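PDB 6XTZ: dally-like, isoform A from Drosophila melanogaster, which binds Wnt and Hedgehog-family proteins as a cell-surface glypican, its core domain shielding the palmitoleate lipid of Wnt so that signalling reaches distant cells. Local coordinates for residues 5-10 and 45-49; 12-17 and 238-243; 139-143 and 190-194. The protein carries 5 engineered substitutions. All coordinates share one frame. Residues are numbered along the deposited sequence.

Contact 1: 5-10 and 45-49; sequences QFSPNC and VGTCC. With NAG (2-acetamido-2-deoxy-beta-D-glucopyranose), chain B.
Residues 6-9 run extended; 45-49 is an irregular loop, extended at Gly46 and Thr47 and bent at Val45 and Cys48. End to end, 5-10 and 45-48 diverge by 24°. CA pairs set the register: Ser7 with Val45 at 4.8 Å, Cys10 with Cys48 at 5.4 Å. Val45 points toward 5-10, with Val45 CG2 3.4 Å from Phe6 O. Val45 O accepts a hydrogen bond from Ser7 OG at 3.2 Å. At Gly46 (phi 106°, psi 178°) a CB would clash with the carbonyl O of Val45. Thr47 OG1 accepts from Cys49 N at 3.2 Å, an ST turn. Cys48 (m) closes a disulfide with Cys10 (m), SG to SG 2.0 Å, chi3 -86°. Pro8 CG packs 3.8 Å from Cys48 SG. Asn9 points away and carries a glycan, ND2 to NAG C1 1.4 Å. The disulfide pins the loop before helix 14-19 beside the chain entering helix 51-110, at the cysteine-rich N-terminal end of the strand-free glypican core; Cys49 adds a disulfide to Cys239 of helix 236-239.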
# COMPACT_ATOMS: atom_id res chain seq x y z
N GLN A 5 32.20 39.39 10.80
CA GLN A 5 33.16 38.87 9.84
C GLN A 5 33.66 39.99 8.93
O GLN A 5 34.22 40.98 9.40
CB GLN A 5 32.54 37.74 9.01
CG GLN A 5 32.04 36.58 9.86
CD GLN A 5 31.48 35.44 9.02
OE1 GLN A 5 30.48 35.60 8.32
NE2 GLN A 5 32.13 34.28 9.10
N PHE A 6 33.46 39.83 7.62
CA PHE A 6 33.86 40.83 6.65
C PHE A 6 32.80 40.94 5.57
O PHE A 6 31.94 40.06 5.42
CB PHE A 6 35.24 40.51 6.04
CG PHE A 6 36.37 40.58 7.03
CD1 PHE A 6 36.97 41.80 7.33
CD2 PHE A 6 36.82 39.44 7.67
CE1 PHE A 6 38.00 41.87 8.25
CE2 PHE A 6 37.86 39.51 8.59
CZ PHE A 6 38.45 40.72 8.87
N SER A 7 32.86 42.03 4.81
CA SER A 7 31.81 42.34 3.85
C SER A 7 31.76 41.29 2.74
O SER A 7 32.81 40.87 2.24
CB SER A 7 32.02 43.73 3.25
OG SER A 7 31.80 44.74 4.22
N PRO A 8 30.57 40.87 2.33
CA PRO A 8 30.46 39.86 1.27
C PRO A 8 30.78 40.45 -0.10
O PRO A 8 30.70 41.65 -0.33
CB PRO A 8 29.00 39.42 1.36
CG PRO A 8 28.29 40.61 1.92
CD PRO A 8 29.25 41.26 2.87
N ASN A 9 31.12 39.55 -1.02
CA ASN A 9 31.45 39.91 -2.40
C ASN A 9 30.21 39.68 -3.25
O ASN A 9 29.95 38.56 -3.70
CB ASN A 9 32.64 39.10 -2.90
CG ASN A 9 33.15 39.59 -4.24
OD1 ASN A 9 32.74 40.64 -4.73
ND2 ASN A 9 34.04 38.82 -4.85
N CYS A 10 29.44 40.75 -3.49
CA CYS A 10 28.22 40.63 -4.26
C CYS A 10 28.48 40.43 -5.74
O CYS A 10 27.58 39.98 -6.46
CB CYS A 10 27.34 41.86 -4.04
SG CYS A 10 27.06 42.24 -2.30
N VAL A 45 28.31 43.55 8.74
CA VAL A 45 29.11 43.72 7.54
C VAL A 45 28.25 43.89 6.30
O VAL A 45 28.77 44.30 5.25
CB VAL A 45 30.07 42.52 7.37
CG1 VAL A 45 30.97 42.39 8.59
CG2 VAL A 45 29.29 41.24 7.14
N GLY A 46 26.96 43.59 6.38
CA GLY A 46 26.05 43.79 5.27
C GLY A 46 25.66 42.48 4.62
O GLY A 46 26.12 41.39 4.99
N THR A 47 24.79 42.60 3.61
CA THR A 47 24.29 41.46 2.86
C THR A 47 24.10 41.87 1.40
O THR A 47 23.88 43.04 1.10
CB THR A 47 22.96 40.95 3.43
OG1 THR A 47 22.42 39.96 2.54
CG2 THR A 47 21.97 42.09 3.58
N CYS A 48 24.20 40.89 0.51
CA CYS A 48 24.01 41.12 -0.91
C CYS A 48 22.57 40.95 -1.36
O CYS A 48 22.29 41.04 -2.56
CB CYS A 48 24.91 40.18 -1.73
SG CYS A 48 26.68 40.43 -1.47
N CYS A 49 21.65 40.71 -0.43
CA CYS A 49 20.25 40.47 -0.75
C CYS A 49 19.38 41.55 -0.12
O CYS A 49 19.66 42.01 0.99
CB CYS A 49 19.80 39.09 -0.27
SG CYS A 49 20.54 37.73 -1.18
C1 NAG B . 34.60 39.19 -6.12
C2 NAG B . 36.09 38.89 -6.18
C3 NAG B . 36.66 39.32 -7.53
C4 NAG B . 35.87 38.67 -8.66
C5 NAG B . 34.38 38.96 -8.51
C6 NAG B . 33.53 38.25 -9.53
C7 NAG B . 37.54 38.90 -4.20
C8 NAG B . 38.20 39.75 -3.15
N2 NAG B . 36.80 39.56 -5.10
O3 NAG B . 38.03 38.94 -7.61
O4 NAG B . 36.33 39.17 -9.92
O5 NAG B . 33.93 38.53 -7.22
O6 NAG B . 34.10 37.01 -9.91
O7 NAG B . 37.68 37.68 -4.24

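Contact 2: 12-17 and 238-243; sequences AVTHIF and ACKGYT. With NAG (2-acetamido-2-deoxy-beta-D-glucopyranose), chain B.
Segment 12-17 enters helix 14-19, while 238-243 leaves the short helix 236-239. No hydrogen bond crosses between them. They meet by van der Waals contact of Val13, Ile16 and Phe17 with Ala238 and the turn after it. The nearest CA pair is Val13 and Gly241, 5.7 Å apart. Ala12 points toward the second segment, with Ala12 CB 4.1 Å from Gly241 O and Ala12 O 3.3 Å from Thr243 CG2. Ala12 N also lies 3.4 Å from O5 of the NAG attached to Asn9. Val13 (m) occupies the N-cap position. Its side chain reaches into the turn: Val13 CG2 is 3.3 Å from Ala238 O, and Val13 CG1 is 3.5 Å from Gly241 C and 3.2 Å from Tyr242 O. That turn is a Schellman motif. Tyr242 N bonds to the carbonyl O of the residue before Ala238, and Gly241 N donates to Ala238 O at 3.0 Å. Gly241 is the C-prime residue, and its positive phi (80°, psi 5°) ends the helix. Tyr242 is extended (-87/143); the chain bends again at Thr243. Ile16 (chi1 m, chi2 t) points toward the turn, Ile16 CG2 4.1 Å from Ala238 CB and Ile16 CD1 3.9 Å from Thr243 CG2. Phe17 (chi1 m, chi2 -41°) sets out sideways, but its ring reaches Ala238, Phe17 CE1 to Ala238 CB 3.5 Å. The same ring also touches Met53 of helix 51-110.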
# COMPACT_ATOMS: atom_id res chain seq x y z
N ALA A 12 30.53 38.28 -7.05
CA ALA A 12 30.72 36.87 -7.33
C ALA A 12 29.41 36.11 -7.48
O ALA A 12 29.41 35.00 -8.02
CB ALA A 12 31.57 36.22 -6.24
N VAL A 13 28.30 36.67 -7.01
CA VAL A 13 27.01 35.99 -7.00
C VAL A 13 25.96 36.73 -7.82
O VAL A 13 24.78 36.40 -7.74
CB VAL A 13 26.51 35.76 -5.56
CG1 VAL A 13 27.42 34.79 -4.83
CG2 VAL A 13 26.45 37.09 -4.82
N THR A 14 26.37 37.72 -8.62
CA THR A 14 25.39 38.46 -9.42
C THR A 14 24.74 37.58 -10.47
O THR A 14 23.57 37.79 -10.81
CB THR A 14 26.05 39.68 -10.07
OG1 THR A 14 25.11 40.34 -10.92
CG2 THR A 14 27.26 39.26 -10.89
N HIS A 15 25.46 36.58 -10.98
CA HIS A 15 24.87 35.67 -11.96
C HIS A 15 23.90 34.70 -11.31
O HIS A 15 22.93 34.27 -11.95
CB HIS A 15 25.97 34.91 -12.70
CG HIS A 15 26.74 33.96 -11.83
ND1 HIS A 15 27.72 34.39 -10.96
CD2 HIS A 15 26.68 32.62 -11.70
CE1 HIS A 15 28.23 33.34 -10.33
NE2 HIS A 15 27.62 32.26 -10.76
N ILE A 16 24.14 34.33 -10.05
CA ILE A 16 23.25 33.41 -9.36
C ILE A 16 21.87 34.03 -9.17
O ILE A 16 20.85 33.37 -9.37
CB ILE A 16 23.87 32.99 -8.01
CG1 ILE A 16 25.20 32.27 -8.24
CG2 ILE A 16 22.91 32.10 -7.24
CD1 ILE A 16 25.89 31.85 -6.95
N PHE A 17 21.83 35.31 -8.79
CA PHE A 17 20.55 35.98 -8.60
C PHE A 17 19.80 36.13 -9.92
O PHE A 17 18.57 35.95 -9.96
CB PHE A 17 20.76 37.35 -7.94
CG PHE A 17 21.36 37.27 -6.57
CD1 PHE A 17 20.93 36.31 -5.67
CD2 PHE A 17 22.35 38.15 -6.17
CE1 PHE A 17 21.47 36.23 -4.40
CE2 PHE A 17 22.90 38.08 -4.90
CZ PHE A 17 22.46 37.12 -4.02
N ALA A 238 24.20 32.65 -1.31
CA ALA A 238 24.55 33.71 -2.25
C ALA A 238 24.43 35.09 -1.63
O ALA A 238 25.10 36.03 -2.06
CB ALA A 238 23.67 33.61 -3.50
N CYS A 239 23.58 35.24 -0.61
CA CYS A 239 23.45 36.53 0.06
C CYS A 239 24.71 36.91 0.82
O CYS A 239 24.91 38.10 1.11
CB CYS A 239 22.25 36.51 1.01
SG CYS A 239 20.66 36.23 0.18
N LYS A 240 25.57 35.95 1.15
CA LYS A 240 26.87 36.23 1.75
C LYS A 240 28.00 36.22 0.73
O LYS A 240 29.17 36.16 1.13
CB LYS A 240 27.17 35.22 2.86
CG LYS A 240 26.38 35.45 4.15
CD LYS A 240 26.93 34.59 5.27
CE LYS A 240 26.27 34.93 6.59
NZ LYS A 240 26.86 34.19 7.73
N GLY A 241 27.69 36.28 -0.56
CA GLY A 241 28.71 36.26 -1.58
C GLY A 241 29.26 34.89 -1.90
O GLY A 241 30.19 34.79 -2.70
N TYR A 242 28.71 33.83 -1.31
CA TYR A 242 29.18 32.47 -1.55
C TYR A 242 28.48 31.88 -2.77
O TYR A 242 27.29 32.11 -3.00
CB TYR A 242 28.92 31.59 -0.33
CG TYR A 242 29.62 32.06 0.93
CD1 TYR A 242 30.90 32.62 0.88
CD2 TYR A 242 29.01 31.95 2.17
CE1 TYR A 242 31.54 33.04 2.03
CE2 TYR A 242 29.64 32.38 3.32
CZ TYR A 242 30.91 32.92 3.25
OH TYR A 242 31.54 33.35 4.39
N THR A 243 29.23 31.10 -3.55
CA THR A 243 28.70 30.43 -4.72
C THR A 243 28.55 28.93 -4.56
O THR A 243 27.99 28.28 -5.44
CB THR A 243 29.58 30.72 -5.95
OG1 THR A 243 30.89 30.19 -5.72
CG2 THR A 243 29.69 32.22 -6.19
C1 NAG B . 34.60 39.19 -6.12
C2 NAG B . 36.09 38.89 -6.18
C3 NAG B . 36.66 39.32 -7.53
C4 NAG B . 35.87 38.67 -8.66
C5 NAG B . 34.38 38.96 -8.51
C6 NAG B . 33.53 38.25 -9.53
C7 NAG B . 37.54 38.90 -4.20
C8 NAG B . 38.20 39.75 -3.15
N2 NAG B . 36.80 39.56 -5.10
O3 NAG B . 38.03 38.94 -7.61
O4 NAG B . 36.33 39.17 -9.92
O5 NAG B . 33.93 38.53 -7.22
O6 NAG B . 34.10 37.01 -9.91
O7 NAG B . 37.68 37.68 -4.24

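Contact 3: 139-143 and 190-194; sequences LLEVM and SVQIK
Helices 139-158 and 185-216 pack here in a largely antiparallel way. The axes of the short segments approach to 9.5 Å, with 141° between their N-to-C directions. Leu139 pairs with Lys194 and Met143 with Ser190, each with CA atoms 5.8 Å apart. Within the segments, backbone bonds of the alpha-helical i to i+4 pattern run from Met143 N to Leu139 O (2.8 Å) and from Lys194 N to Ser190 O (3.0 Å).

Van der Waals packing joins the helices. Met143 (chi1, chi2 and chi3 all m) brings CE within 3.9 Å of Ile193 CD1. Leu139 CB lies 3.8 Å from Lys194 CG. Leu140 (chi1 m, chi2 t) places CD2 3.7 Å from Lys194 CB and 3.8 Å from Ser190 O. Here Lys194 offers its aliphatic stem; its amino end leads away, to a weak hydrogen bond with the carbonyl of Gly539.

A polar side chain, Ser190, also lies in the interface, Ser190 OG 3.5 Å from Met143 CB. Its hydroxyl is hydrogen-bonded to Pro186 O, one turn earlier in its own helix. Ile193 touches the bound O-palmitoleoyl serine. Phe146 of helix 139-158 and Leu189 of helix 185-216 line the lipid pocket, so each helix contributes to it.

No hydrogen bond or salt bridge crosses between the segments: their association rests on shape fit, mostly of aliphatic and thioether groups, with Ser190's hydroxyl satisfied within its own helix.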
# COMPACT_ATOMS: atom_id res chain seq x y z
N LEU A 139 -17.12 -16.57 4.26
CA LEU A 139 -16.72 -17.64 3.35
C LEU A 139 -16.88 -19.01 3.99
O LEU A 139 -17.44 -19.93 3.38
CB LEU A 139 -15.29 -17.42 2.88
CG LEU A 139 -15.08 -16.23 1.93
CD1 LEU A 139 -13.60 -16.02 1.65
CD2 LEU A 139 -15.85 -16.45 0.64
N LEU A 140 -16.37 -19.18 5.21
CA LEU A 140 -16.48 -20.47 5.88
C LEU A 140 -17.93 -20.87 6.09
O LEU A 140 -18.29 -22.05 5.97
CB LEU A 140 -15.73 -20.45 7.21
CG LEU A 140 -14.20 -20.38 7.12
CD1 LEU A 140 -13.58 -20.53 8.50
CD2 LEU A 140 -13.68 -21.45 6.18
N GLU A 141 -18.79 -19.90 6.41
CA GLU A 141 -20.21 -20.19 6.56
C GLU A 141 -20.83 -20.65 5.25
O GLU A 141 -21.60 -21.62 5.22
CB GLU A 141 -20.94 -18.96 7.10
CG GLU A 141 -22.45 -19.09 7.15
CD GLU A 141 -23.12 -17.80 7.59
OE1 GLU A 141 -22.53 -17.06 8.40
OE2 GLU A 141 -24.25 -17.53 7.12
N VAL A 142 -20.49 -19.98 4.15
CA VAL A 142 -21.03 -20.38 2.85
C VAL A 142 -20.47 -21.73 2.42
O VAL A 142 -21.18 -22.56 1.84
CB VAL A 142 -20.75 -19.28 1.80
CG1 VAL A 142 -21.21 -19.73 0.42
CG2 VAL A 142 -21.43 -17.99 2.19
N MET A 143 -19.19 -21.98 2.71
CA MET A 143 -18.59 -23.27 2.36
C MET A 143 -19.23 -24.41 3.15
O MET A 143 -19.48 -25.48 2.59
CB MET A 143 -17.08 -23.23 2.60
CG MET A 143 -16.31 -22.32 1.66
SD MET A 143 -16.44 -22.80 -0.07
CE MET A 143 -15.86 -24.50 0.00
N SER A 190 -12.37 -26.18 2.22
CA SER A 190 -13.05 -24.94 2.58
C SER A 190 -12.08 -23.92 3.16
O SER A 190 -12.19 -22.72 2.88
CB SER A 190 -14.17 -25.23 3.58
OG SER A 190 -15.16 -26.08 3.02
N VAL A 191 -11.12 -24.37 3.97
CA VAL A 191 -10.16 -23.45 4.56
C VAL A 191 -9.20 -22.92 3.50
O VAL A 191 -8.89 -21.72 3.47
CB VAL A 191 -9.41 -24.13 5.72
CG1 VAL A 191 -8.37 -23.18 6.30
CG2 VAL A 191 -10.39 -24.56 6.80
N GLN A 192 -8.71 -23.80 2.63
CA GLN A 192 -7.78 -23.37 1.59
C GLN A 192 -8.44 -22.41 0.61
O GLN A 192 -7.78 -21.50 0.10
CB GLN A 192 -7.21 -24.58 0.86
CG GLN A 192 -6.30 -25.44 1.73
CD GLN A 192 -5.83 -26.70 1.02
OE1 GLN A 192 -6.02 -26.86 -0.18
NE2 GLN A 192 -5.21 -27.60 1.78
N ILE A 193 -9.74 -22.59 0.34
CA ILE A 193 -10.45 -21.63 -0.51
C ILE A 193 -10.64 -20.31 0.22
O ILE A 193 -10.43 -19.23 -0.34
CB ILE A 193 -11.79 -22.23 -0.97
CG1 ILE A 193 -11.57 -23.37 -1.96
CG2 ILE A 193 -12.68 -21.15 -1.58
CD1 ILE A 193 -12.85 -24.02 -2.44
N LYS A 194 -11.04 -20.37 1.50
CA LYS A 194 -11.26 -19.16 2.27
C LYS A 194 -9.98 -18.35 2.40
O LYS A 194 -9.97 -17.13 2.17
CB LYS A 194 -11.83 -19.51 3.65
CG LYS A 194 -12.04 -18.32 4.57
CD LYS A 194 -10.92 -18.21 5.60
CE LYS A 194 -11.22 -17.13 6.62
NZ LYS A 194 -10.09 -16.98 7.59

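Overall arrangement
Contacts 1 and 2 form one cluster, their centres about 10 Å apart. Besides the shared disulfide, Cys48 N probably hydrogen-bonds to Cys239 O. Their segments alternate along the chain, so the N-terminal loops and the end of helix 236-239 are stitched together. Both are partly buried and lie near the same glycan. Contact 1 combines a disulfide, one hydrogen bond and some apolar packing; contact 2 has only van der Waals packing between its own segments. Contact 3 lies on the opposite side of the chain's centre, its centre about 76 Å from that of contact 1 and about 70 Å from that of contact 2. It is buried, joins two long helices without covalent links, and borders the lipid.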